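Local coordinates for protein mevalonate kinase (Staphylococcus aureus, PDB 2X7I) that probably catalyses the ATP-dependent phosphorylation of mevalonate to phosphomevalonate in the mevalonate route to isoprenoids, as a member of the GHMP kinase family, at residues P97-G102 with T187-H192; V178-V183 with A298-I303; N260-G265 with M276-K281. One frame throughout, in Å; residues are numbered along the deposited sequence.

Interaction 1 (P97-G102 with T187-H192); sequences PSRGLG and TRQAVH. Unlike the reference sequence in segment 187-192: His192 (reference Glu).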
ATOM      1  N   PRO A  97       4.194  -6.018  -6.696  1.00 50.25           N
ATOM      2  CA  PRO A  97       2.821  -6.414  -6.889  1.00 49.15           C
ATOM      3  C   PRO A  97       2.339  -7.407  -5.811  1.00 49.12           C
ATOM      4  O   PRO A  97       3.132  -8.230  -5.315  1.00 49.21           O
ATOM      5  CB  PRO A  97       2.858  -7.076  -8.260  1.00 49.67           C
ATOM      6  CG  PRO A  97       4.250  -7.657  -8.341  1.00 50.66           C
ATOM      7  CD  PRO A  97       5.124  -6.750  -7.571  1.00 50.91           C
ATOM      8  N   SER A  98       1.056  -7.286  -5.459  1.00 48.07           N
ATOM      9  CA  SER A  98       0.302  -8.292  -4.707  1.00 48.52           C
ATOM     10  C   SER A  98       0.755  -8.486  -3.257  1.00 48.60           C
ATOM     11  O   SER A  98       0.552  -9.560  -2.690  1.00 49.74           O
ATOM     12  CB  SER A  98       0.316  -9.637  -5.453  1.00 49.33           C
ATOM     13  OG  SER A  98      -0.200  -9.481  -6.765  1.00 50.03           O
ATOM     14  N   ARG A  99       1.342  -7.449  -2.669  1.00 47.80           N
ATOM     15  CA  ARG A  99       1.775  -7.468  -1.275  1.00 48.45           C
ATOM     16  C   ARG A  99       0.876  -6.606  -0.380  1.00 47.73           C
ATOM     17  O   ARG A  99       1.209  -6.361   0.776  1.00 47.70           O
ATOM     18  CB  ARG A  99       3.214  -6.948  -1.159  1.00 49.05           C
ATOM     19  CG  ARG A  99       4.237  -7.628  -2.061  1.00 50.00           C
ATOM     20  CD  ARG A  99       4.289  -9.137  -1.909  1.00 51.26           C
ATOM     21  NE  ARG A  99       4.598  -9.555  -0.536  1.00 53.37           N
ATOM     22  CZ  ARG A  99       5.192 -10.699  -0.194  1.00 53.89           C
ATOM     23  NH1 ARG A  99       5.585 -11.573  -1.108  1.00 54.75           N
ATOM     24  NH2 ARG A  99       5.407 -10.962   1.088  1.00 54.22           N
ATOM     25  N   GLY A 100      -0.241  -6.127  -0.918  1.00 46.88           N
ATOM     26  CA  GLY A 100      -1.169  -5.294  -0.156  1.00 46.47           C
ATOM     27  C   GLY A 100      -0.724  -3.849  -0.007  1.00 46.41           C
ATOM     28  O   GLY A 100      -1.245  -3.131   0.832  1.00 46.42           O
ATOM     29  N   LEU A 101       0.231  -3.407  -0.826  1.00 48.53           N
ATOM     30  CA  LEU A 101       0.803  -2.059  -0.670  1.00 47.51           C
ATOM     31  C   LEU A 101       0.026  -1.004  -1.476  1.00 46.12           C
ATOM     32  O   LEU A 101       0.446   0.148  -1.574  1.00 45.43           O
ATOM     33  CB  LEU A 101       2.302  -2.062  -0.987  1.00 48.47           C
ATOM     34  CG  LEU A 101       3.132  -3.001  -0.081  1.00 50.86           C
ATOM     35  CD1 LEU A 101       4.511  -3.283  -0.645  1.00 51.99           C
ATOM     36  CD2 LEU A 101       3.265  -2.485   1.336  1.00 50.58           C
ATOM     37  N   GLY A 102      -1.120  -1.403  -2.028  1.00 45.83           N
ATOM     38  CA  GLY A 102      -2.029  -0.482  -2.688  1.00 45.01           C
ATOM     39  C   GLY A 102      -1.586  -0.125  -4.092  1.00 45.22           C
ATOM     40  O   GLY A 102      -1.844   0.981  -4.572  1.00 45.19           O
ATOM     41  N   THR A 187       7.603 -16.780  -9.636  1.00253.31           N
ATOM     42  CA  THR A 187       6.911 -15.572 -10.113  1.00247.95           C
ATOM     43  C   THR A 187       5.777 -15.141  -9.171  1.00232.57           C
ATOM     44  O   THR A 187       5.514 -13.943  -9.033  1.00225.82           O
ATOM     45  CB  THR A 187       6.391 -15.681 -11.573  1.00257.17           C
ATOM     46  OG1 THR A 187       7.461 -16.088 -12.437  1.00272.34           O
ATOM     47  CG2 THR A 187       5.856 -14.337 -12.053  1.00253.18           C
ATOM     48  N   ARG A 188       5.116 -16.097  -8.518  1.00227.34           N
ATOM     49  CA  ARG A 188       4.053 -15.766  -7.563  1.00213.61           C
ATOM     50  C   ARG A 188       4.618 -15.497  -6.178  1.00205.82           C
ATOM     51  O   ARG A 188       5.601 -16.108  -5.752  1.00210.19           O
ATOM     52  CB  ARG A 188       2.982 -16.862  -7.511  1.00211.85           C
ATOM     53  CG  ARG A 188       2.383 -17.224  -8.877  1.00220.81           C
ATOM     54  CD  ARG A 188       2.277 -16.011  -9.816  1.00224.11           C
ATOM     55  NE  ARG A 188       1.453 -16.280 -10.996  1.00231.45           N
ATOM     56  CZ  ARG A 188       0.181 -15.908 -11.150  1.00226.92           C
ATOM     57  NH1 ARG A 188      -0.468 -15.232 -10.198  1.00214.44           N
ATOM     58  NH2 ARG A 188      -0.453 -16.220 -12.278  1.00235.21           N
ATOM     59  N   GLN A 189       3.967 -14.571  -5.482  1.00194.76           N
ATOM     60  CA  GLN A 189       4.479 -14.004  -4.242  1.00187.79           C
ATOM     61  C   GLN A 189       4.401 -14.990  -3.083  1.00183.94           C
ATOM     62  O   GLN A 189       3.478 -15.804  -3.008  1.00181.52           O
ATOM     63  CB  GLN A 189       3.695 -12.734  -3.894  1.00178.17           C
ATOM     64  CG  GLN A 189       3.813 -11.611  -4.926  1.00180.78           C
ATOM     65  CD  GLN A 189       5.244 -11.155  -5.148  1.00186.67           C
ATOM     66  OE1 GLN A 189       6.035 -11.071  -4.209  1.00184.34           O
ATOM     67  NE2 GLN A 189       5.581 -10.858  -6.395  1.00194.54           N
ATOM     68  N   ALA A 190       5.371 -14.907  -2.176  1.00183.77           N
ATOM     69  CA  ALA A 190       5.395 -15.758  -0.991  1.00180.71           C
ATOM     70  C   ALA A 190       4.404 -15.244   0.049  1.00169.00           C
ATOM     71  O   ALA A 190       4.797 -14.714   1.089  1.00165.04           O
ATOM     72  CB  ALA A 190       6.800 -15.823  -0.408  1.00186.44           C
ATOM     73  N   VAL A 191       3.117 -15.406  -0.254  1.00164.25           N
ATOM     74  CA  VAL A 191       2.034 -15.075   0.669  1.00154.43           C
ATOM     75  C   VAL A 191       1.350 -16.363   1.113  1.00153.18           C
ATOM     76  O   VAL A 191       1.588 -17.428   0.541  1.00159.37           O
ATOM     77  CB  VAL A 191       0.991 -14.125   0.035  1.00150.07           C
ATOM     78  CG1 VAL A 191       1.607 -12.764  -0.226  1.00149.86           C
ATOM     79  CG2 VAL A 191       0.415 -14.717  -1.241  1.00155.09           C
ATOM     80  N   HIS A 192       0.499 -16.253   2.133  1.00145.61           N
ATOM     81  CA  HIS A 192      -0.117 -17.415   2.770  1.00143.87           C
ATOM     82  C   HIS A 192      -1.635 -17.315   2.725  1.00137.93           C
ATOM     83  O   HIS A 192      -2.290 -18.065   2.004  1.00140.04           O
ATOM     84  CB  HIS A 192       0.367 -17.531   4.220  1.00141.63           C
ATOM     85  CG  HIS A 192       1.823 -17.218   4.394  1.00147.38           C
ATOM     86  ND1 HIS A 192       2.271 -16.052   4.978  1.00144.83           N
ATOM     87  CD2 HIS A 192       2.934 -17.910   4.042  1.00156.07           C
ATOM     88  CE1 HIS A 192       3.592 -16.044   4.990  1.00151.53           C
ATOM     89  NE2 HIS A 192       4.020 -17.161   4.426  1.00158.48           N
TER
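Arg99 and Gln189 make the polar bond of this contact. Arg99 NH1 donates to Gln189 OE1 at 3.2 Å, with an N-H...O angle of 156°. The donor lies in the amide plane, on a lone pair of OE1, and OE1 lies close to the guanidinium plane. The two flat groups are nonetheless turned 80° apart. Arg99 CD comes within 3.5 Å of Gln189 OE1, so the Arg99 chain also passes beside the amide. Val191 CG1 sits over the centre of one guanidinium face, 4.1 Å from Arg99 CZ. Gln189 bends at chi2 (-59°), which places its CD 3.6 Å from Pro97 O. Gln189 CG packs at 3.5 Å from Pro97 O, and Gln189 NE2 is 4.0 Å from Pro97 CG. Further out, Arg99 NE bonds to Gly274 O and has a salt bridge to Asp180, and Arg99 NH2 bonds to Thr181 OG1. Ala190 is the centre of an inverse gamma turn. In 97-102, the backbone N atoms of Ser98 and Gly100 bond to a citrate, probably from the crystallisation liquor. PSRGLG opens the glycine-rich GHMP kinase motif, which in relatives binds the phosphates of ATP; the citrate is consistent with such a pocket.

Interaction 2 (V178-V183 with A298-I303); sequences VIDTGV and AAHTWI
Asp180 O takes two weak bonds from successive backbone N-H groups, where the facing strand begins. Ala299 N approaches Asp180 O to 3.1 Å and His300 N to 3.3 Å. Two residues thus face one, which makes a classic beta bulge. Beyond it the strands run antiparallel with regular bonds. Asp180 N donates to His300 O at 2.9 Å, and Val178 and Trp302 exchange two bonds. On the side of the sheet that carries Val178, Asp180, His300 and Trp302, the Asp180 carboxylate and the His300 ring lie side by side. Asp180 CG is anti to the backbone N (chi1 170°), which sets it beside the edge of the His300 ring. Asp180 OD1 meets that edge at His300 CD2 (3.2 Å), with the two planes 34° apart. Asp180 OD2 accepts from Gly182 N at 2.8 Å, from above the carboxylate plane, closing an Asx turn. Trp302 brings its six-membered ring to Val178, with Trp302 CE3 3.7 Å from Val178 CG1. On the other side, Ile179 CG2 packs on Ala298 CB at 3.6 Å. Asp180 OD2 is also the salt-bridge partner of Arg99. The buried carboxylate is therefore met by an N-H and a cation, which would help to stabilise its negative charge.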
ATOM      1  N   VAL A 178       8.913  -1.830   6.819  1.00 52.11           N
ATOM      2  CA  VAL A 178       8.038  -2.654   6.009  1.00 50.81           C
ATOM      3  C   VAL A 178       8.913  -3.620   5.229  1.00 51.95           C
ATOM      4  O   VAL A 178       9.804  -3.199   4.505  1.00 52.86           O
ATOM      5  CB  VAL A 178       7.204  -1.781   5.060  1.00 49.62           C
ATOM      6  CG1 VAL A 178       6.353  -2.634   4.130  1.00 47.84           C
ATOM      7  CG2 VAL A 178       6.337  -0.816   5.866  1.00 48.74           C
ATOM      8  N   ILE A 179       8.677  -4.915   5.405  1.00 52.58           N
ATOM      9  CA  ILE A 179       9.472  -5.950   4.755  1.00 53.98           C
ATOM     10  C   ILE A 179       8.628  -6.778   3.783  1.00 53.64           C
ATOM     11  O   ILE A 179       7.546  -7.229   4.125  1.00 53.07           O
ATOM     12  CB  ILE A 179      10.090  -6.900   5.788  1.00 55.33           C
ATOM     13  CG1 ILE A 179      11.039  -6.141   6.718  1.00 56.02           C
ATOM     14  CG2 ILE A 179      10.818  -8.044   5.086  1.00 56.91           C
ATOM     15  CD1 ILE A 179      11.303  -6.839   8.043  1.00 56.85           C
ATOM     16  N   ASP A 180       9.146  -6.960   2.571  1.00 54.99           N
ATOM     17  CA  ASP A 180       8.564  -7.833   1.551  1.00 55.44           C
ATOM     18  C   ASP A 180       9.435  -9.085   1.486  1.00 57.86           C
ATOM     19  O   ASP A 180      10.642  -8.987   1.309  1.00 59.18           O
ATOM     20  CB  ASP A 180       8.549  -7.084   0.205  1.00 55.12           C
ATOM     21  CG  ASP A 180       8.191  -7.969  -0.987  1.00 55.37           C
ATOM     22  OD1 ASP A 180       8.360  -7.503  -2.136  1.00 56.05           O
ATOM     23  OD2 ASP A 180       7.752  -9.114  -0.800  1.00 55.89           O
ATOM     24  N   THR A 181       8.830 -10.259   1.646  1.00 59.24           N
ATOM     25  CA  THR A 181       9.580 -11.522   1.642  1.00 62.14           C
ATOM     26  C   THR A 181       9.835 -12.076   0.231  1.00 63.43           C
ATOM     27  O   THR A 181      10.548 -13.061   0.083  1.00 65.74           O
ATOM     28  CB  THR A 181       8.889 -12.609   2.494  1.00 62.86           C
ATOM     29  OG1 THR A 181       7.678 -13.028   1.854  1.00 63.80           O
ATOM     30  CG2 THR A 181       8.575 -12.082   3.899  1.00 62.18           C
ATOM     31  N   GLY A 182       9.250 -11.462  -0.795  1.00 62.30           N
ATOM     32  CA  GLY A 182       9.586 -11.797  -2.174  1.00 63.72           C
ATOM     33  C   GLY A 182       8.917 -13.042  -2.737  1.00 64.84           C
ATOM     34  O   GLY A 182       7.920 -13.531  -2.202  1.00 64.33           O
ATOM     35  N   VAL A 183       9.483 -13.549  -3.828  1.00 66.54           N
ATOM     36  CA  VAL A 183       8.905 -14.668  -4.567  1.00 67.86           C
ATOM     37  C   VAL A 183       9.186 -16.015  -3.897  1.00 69.95           C
ATOM     38  O   VAL A 183      10.336 -16.364  -3.630  1.00 71.73           O
ATOM     39  CB  VAL A 183       9.437 -14.702  -6.010  1.00 69.15           C
ATOM     40  CG1 VAL A 183       8.908 -15.917  -6.728  1.00 71.23           C
ATOM     41  CG2 VAL A 183       9.037 -13.427  -6.750  1.00 67.47           C
ATOM     42  N   ALA A 298      15.555 -10.858   3.438  1.00 67.77           N
ATOM     43  CA  ALA A 298      14.395 -10.013   3.114  1.00 64.88           C
ATOM     44  C   ALA A 298      14.611  -9.438   1.725  1.00 65.36           C
ATOM     45  O   ALA A 298      15.640  -8.811   1.472  1.00 67.02           O
ATOM     46  CB  ALA A 298      14.227  -8.894   4.116  1.00 63.10           C
ATOM     47  N   ALA A 299      13.662  -9.671   0.818  1.00 63.98           N
ATOM     48  CA  ALA A 299      13.853  -9.299  -0.587  1.00 64.52           C
ATOM     49  C   ALA A 299      13.864  -7.782  -0.789  1.00 63.08           C
ATOM     50  O   ALA A 299      14.707  -7.266  -1.520  1.00 65.13           O
ATOM     51  CB  ALA A 299      12.790  -9.956  -1.474  1.00 63.98           C
ATOM     52  N   HIS A 300      12.939  -7.078  -0.146  1.00 60.00           N
ATOM     53  CA  HIS A 300      12.829  -5.616  -0.280  1.00 59.18           C
ATOM     54  C   HIS A 300      12.354  -5.012   1.037  1.00 56.79           C
ATOM     55  O   HIS A 300      11.594  -5.640   1.771  1.00 55.22           O
ATOM     56  CB  HIS A 300      11.848  -5.224  -1.398  1.00 58.80           C
ATOM     57  CG  HIS A 300      12.026  -5.996  -2.672  1.00 60.91           C
ATOM     58  ND1 HIS A 300      12.974  -5.673  -3.619  1.00 64.32           N
ATOM     59  CD2 HIS A 300      11.371  -7.080  -3.153  1.00 62.51           C
ATOM     60  CE1 HIS A 300      12.897  -6.525  -4.628  1.00 66.22           C
ATOM     61  NE2 HIS A 300      11.927  -7.386  -4.373  1.00 65.09           N
ATOM     62  N   THR A 301      12.806  -3.799   1.336  1.00 56.62           N
ATOM     63  CA  THR A 301      12.418  -3.114   2.565  1.00 55.29           C
ATOM     64  C   THR A 301      12.141  -1.628   2.360  1.00 54.81           C
ATOM     65  O   THR A 301      12.590  -1.039   1.391  1.00 56.10           O
ATOM     66  CB  THR A 301      13.488  -3.275   3.672  1.00 56.44           C
ATOM     67  OG1 THR A 301      14.743  -2.764   3.207  1.00 58.33           O
ATOM     68  CG2 THR A 301      13.641  -4.752   4.065  1.00 56.17           C
ATOM     69  N   TRP A 302      11.364  -1.050   3.272  1.00 53.75           N
ATOM     70  CA  TRP A 302      11.113   0.399   3.314  1.00 53.97           C
ATOM     71  C   TRP A 302      11.069   0.882   4.761  1.00 53.57           C
ATOM     72  O   TRP A 302      10.663   0.144   5.660  1.00 52.69           O
ATOM     73  CB  TRP A 302       9.767   0.753   2.672  1.00 53.11           C
ATOM     74  CG  TRP A 302       9.571   0.343   1.241  1.00 52.80           C
ATOM     75  CD1 TRP A 302       9.748   1.115   0.140  1.00 54.26           C
ATOM     76  CD2 TRP A 302       9.113  -0.929   0.769  1.00 52.16           C
ATOM     77  NE1 TRP A 302       9.439   0.403  -0.999  1.00 54.99           N
ATOM     78  CE2 TRP A 302       9.048  -0.856  -0.638  1.00 52.39           C
ATOM     79  CE3 TRP A 302       8.760  -2.125   1.400  1.00 50.13           C
ATOM     80  CZ2 TRP A 302       8.645  -1.932  -1.426  1.00 52.85           C
ATOM     81  CZ3 TRP A 302       8.355  -3.192   0.618  1.00 50.56           C
ATOM     82  CH2 TRP A 302       8.297  -3.091  -0.780  1.00 51.04           C
ATOM     83  N   ILE A 303      11.463   2.129   4.979  1.00 54.72           N
ATOM     84  CA  ILE A 303      11.334   2.753   6.278  1.00 54.89           C
ATOM     85  C   ILE A 303      10.257   3.824   6.192  1.00 54.90           C
ATOM     86  O   ILE A 303      10.355   4.750   5.389  1.00 56.08           O
ATOM     87  CB  ILE A 303      12.666   3.366   6.765  1.00 56.95           C
ATOM     88  CG1 ILE A 303      13.697   2.262   7.029  1.00 57.28           C
ATOM     89  CG2 ILE A 303      12.440   4.179   8.033  1.00 56.73           C
ATOM     90  CD1 ILE A 303      15.094   2.776   7.327  1.00 59.19           C
TER

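Interaction 3 (N260-G265 with M276-K281); sequences NGAIAG and MLLLAK
Ile263 meets Leu279 through its gamma carbon CG1, which chi1 (65°) sets between the backbone N and the carbonyl carbon. That is a crowded position, and it brings Ile263 CG1 to 3.5 Å from Leu279 O. The contact belongs to the beta hairpin of strands 264-267 and 276-280, part of an antiparallel four-stranded sheet. Strand 264-267 is an outermost strand of that sheet within this chain, and 276-280 lies inside it. The hairpin partners are tied here by two backbone bonds. Ile263 N donates to Leu279 O at 2.8 Å. Leu279 N donates to Ala264 O at 3.1 Å. Three CA-H...O contacts add to these. One of them brings Gly265 CA to 3.3 Å from Leu277 O, and Leu279 O and Ala264 O each accept one of the others.

The side chains sort to two faces. Leu278 packs its CB on Ala262 CB at 3.9 Å, and Leu278 CD2 lies 3.7 Å from Gly265 CA. This is the face covered by helix 283-295, where Ile289 touches both Ala262 and Leu278. On the other face Leu279 CB and CD1 both reach Ala264 CB, and Phe233 of helix 226-243 packs against both residues. Gly261 is the C-prime residue of a Schellman motif that ends helix 248-259, so the chain leaves the helix directly into this contact. At the 281 end of its segment the extended Lys281 chain crosses Ile263 at about a right angle, with Lys281 CE 4.2 Å from Ile263 CG2.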
ATOM      1  N   ASN A 260      17.520  -7.019  16.544  1.00 64.21           N
ATOM      2  CA  ASN A 260      18.156  -5.775  16.112  1.00 64.43           C
ATOM      3  C   ASN A 260      17.357  -4.493  16.435  1.00 63.14           C
ATOM      4  O   ASN A 260      17.559  -3.448  15.811  1.00 62.61           O
ATOM      5  CB  ASN A 260      18.483  -5.872  14.619  1.00 64.03           C
ATOM      6  CG  ASN A 260      19.625  -6.845  14.335  1.00 65.59           C
ATOM      7  OD1 ASN A 260      20.747  -6.426  14.064  1.00 67.71           O
ATOM      8  ND2 ASN A 260      19.347  -8.140  14.420  1.00 63.66           N
ATOM      9  N   GLY A 261      16.465  -4.578  17.424  1.00 62.57           N
ATOM     10  CA  GLY A 261      15.828  -3.386  17.992  1.00 62.17           C
ATOM     11  C   GLY A 261      14.359  -3.132  17.682  1.00 60.01           C
ATOM     12  O   GLY A 261      13.806  -2.147  18.166  1.00 60.03           O
ATOM     13  N   ALA A 262      13.727  -3.991  16.882  1.00 58.44           N
ATOM     14  CA  ALA A 262      12.290  -3.876  16.626  1.00 56.74           C
ATOM     15  C   ALA A 262      11.533  -4.234  17.903  1.00 56.95           C
ATOM     16  O   ALA A 262      11.734  -5.314  18.445  1.00 57.87           O
ATOM     17  CB  ALA A 262      11.857  -4.792  15.478  1.00 55.20           C
ATOM     18  N   ILE A 263      10.675  -3.325  18.370  1.00 56.52           N
ATOM     19  CA  ILE A 263       9.919  -3.522  19.609  1.00 57.16           C
ATOM     20  C   ILE A 263       8.612  -4.248  19.381  1.00 55.93           C
ATOM     21  O   ILE A 263       7.940  -4.622  20.337  1.00 56.94           O
ATOM     22  CB  ILE A 263       9.623  -2.180  20.355  1.00 58.16           C
ATOM     23  CG1 ILE A 263       8.691  -1.262  19.547  1.00 56.24           C
ATOM     24  CG2 ILE A 263      10.922  -1.459  20.688  1.00 59.36           C
ATOM     25  CD1 ILE A 263       8.318   0.007  20.288  1.00 56.36           C
ATOM     26  N   ALA A 264       8.249  -4.438  18.117  1.00 54.58           N
ATOM     27  CA  ALA A 264       7.008  -5.121  17.763  1.00 53.42           C
ATOM     28  C   ALA A 264       7.058  -5.618  16.321  1.00 52.15           C
ATOM     29  O   ALA A 264       7.838  -5.117  15.513  1.00 52.24           O
ATOM     30  CB  ALA A 264       5.807  -4.190  17.970  1.00 52.60           C
ATOM     31  N   GLY A 265       6.211  -6.594  16.013  1.00 51.53           N
ATOM     32  CA  GLY A 265       6.141  -7.182  14.684  1.00 50.69           C
ATOM     33  C   GLY A 265       4.808  -7.861  14.418  1.00 50.22           C
ATOM     34  O   GLY A 265       4.197  -8.433  15.330  1.00 50.73           O
ATOM     35  N   MET A 276       5.733  -7.668   6.153  1.00 50.43           N
ATOM     36  CA  MET A 276       6.016  -7.776   7.582  1.00 50.81           C
ATOM     37  C   MET A 276       6.224  -6.349   8.037  1.00 50.05           C
ATOM     38  O   MET A 276       6.933  -5.591   7.372  1.00 50.94           O
ATOM     39  CB  MET A 276       7.265  -8.614   7.858  1.00 52.28           C
ATOM     40  CG  MET A 276       7.451  -8.963   9.332  1.00 54.41           C
ATOM     41  SD  MET A 276       8.796 -10.131   9.663  1.00 58.08           S
ATOM     42  CE  MET A 276      10.128  -8.988   9.893  1.00 59.41           C
ATOM     43  N   LEU A 277       5.583  -5.978   9.139  1.00 49.01           N
ATOM     44  CA  LEU A 277       5.690  -4.637   9.699  1.00 48.79           C
ATOM     45  C   LEU A 277       6.415  -4.707  11.049  1.00 49.96           C
ATOM     46  O   LEU A 277       5.959  -5.408  11.955  1.00 49.91           O
ATOM     47  CB  LEU A 277       4.294  -4.027   9.878  1.00 47.67           C
ATOM     48  CG  LEU A 277       3.315  -4.171   8.703  1.00 46.56           C
ATOM     49  CD1 LEU A 277       1.923  -3.692   9.072  1.00 44.53           C
ATOM     50  CD2 LEU A 277       3.821  -3.429   7.486  1.00 46.69           C
ATOM     51  N   LEU A 278       7.535  -3.995  11.177  1.00 50.73           N
ATOM     52  CA  LEU A 278       8.285  -3.949  12.441  1.00 52.06           C
ATOM     53  C   LEU A 278       8.345  -2.516  12.954  1.00 52.70           C
ATOM     54  O   LEU A 278       8.589  -1.592  12.184  1.00 52.99           O
ATOM     55  CB  LEU A 278       9.717  -4.485  12.266  1.00 53.08           C
ATOM     56  CG  LEU A 278       9.847  -5.914  11.717  1.00 52.74           C
ATOM     57  CD1 LEU A 278      11.305  -6.259  11.391  1.00 53.12           C
ATOM     58  CD2 LEU A 278       9.264  -6.909  12.692  1.00 51.94           C
ATOM     59  N   LEU A 279       8.132  -2.342  14.256  1.00 53.22           N
ATOM     60  CA  LEU A 279       8.092  -1.025  14.861  1.00 53.73           C
ATOM     61  C   LEU A 279       9.411  -0.720  15.560  1.00 55.73           C
ATOM     62  O   LEU A 279       9.922  -1.533  16.326  1.00 56.55           O
ATOM     63  CB  LEU A 279       6.923  -0.925  15.847  1.00 53.36           C
ATOM     64  CG  LEU A 279       5.508  -1.035  15.264  1.00 51.00           C
ATOM     65  CD1 LEU A 279       4.476  -0.646  16.313  1.00 49.99           C
ATOM     66  CD2 LEU A 279       5.333  -0.168  14.015  1.00 49.70           C
ATOM     67  N   ALA A 280       9.962   0.455  15.267  1.00 57.01           N
ATOM     68  CA  ALA A 280      11.216   0.916  15.858  1.00 58.78           C
ATOM     69  C   ALA A 280      10.983   2.304  16.412  1.00 60.21           C
ATOM     70  O   ALA A 280      10.160   3.049  15.884  1.00 59.83           O
ATOM     71  CB  ALA A 280      12.309   0.947  14.821  1.00 58.97           C
ATOM     72  N   LYS A 281      11.709   2.640  17.473  1.00 62.43           N
ATOM     73  CA  LYS A 281      11.542   3.915  18.160  1.00 64.48           C
ATOM     74  C   LYS A 281      12.172   5.086  17.401  1.00 65.20           C
ATOM     75  O   LYS A 281      11.666   6.210  17.472  1.00 65.85           O
ATOM     76  CB  LYS A 281      12.143   3.844  19.572  1.00 66.62           C
ATOM     77  CG  LYS A 281      11.483   2.806  20.475  1.00 68.00           C
ATOM     78  CD  LYS A 281      12.142   2.754  21.864  1.00 71.56           C
ATOM     79  CE  LYS A 281      11.251   2.066  22.898  1.00 72.45           C
ATOM     80  NZ  LYS A 281      11.780   2.252  24.298  1.00 75.47           N
TER

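Overall arrangement
From the N terminus, the loop before helix 103-119 opens interaction 1. Strand 175-180 then opens interaction 2, before interaction 1 closes at 187-192, so these two cross. Interaction 3 follows at 260-265 and closes at 276-281. It is nested inside the long loop that interaction 2 closes at 298-303, and is in series with interaction 1. Interactions 2 and 3 reach neighbouring strands of one sheet, linked by a probable hydrogen bond from Ile179 N to Met276 O. Interactions 1 and 2 touch where Ala190 N meets Gly182 O. Together they tie the glycine-rich loop to the antiparallel sheet. Interaction 3 joins outermost strand 264-267 to 276-280; interaction 2 pairs 175-180 with the other outermost strand, 300-305.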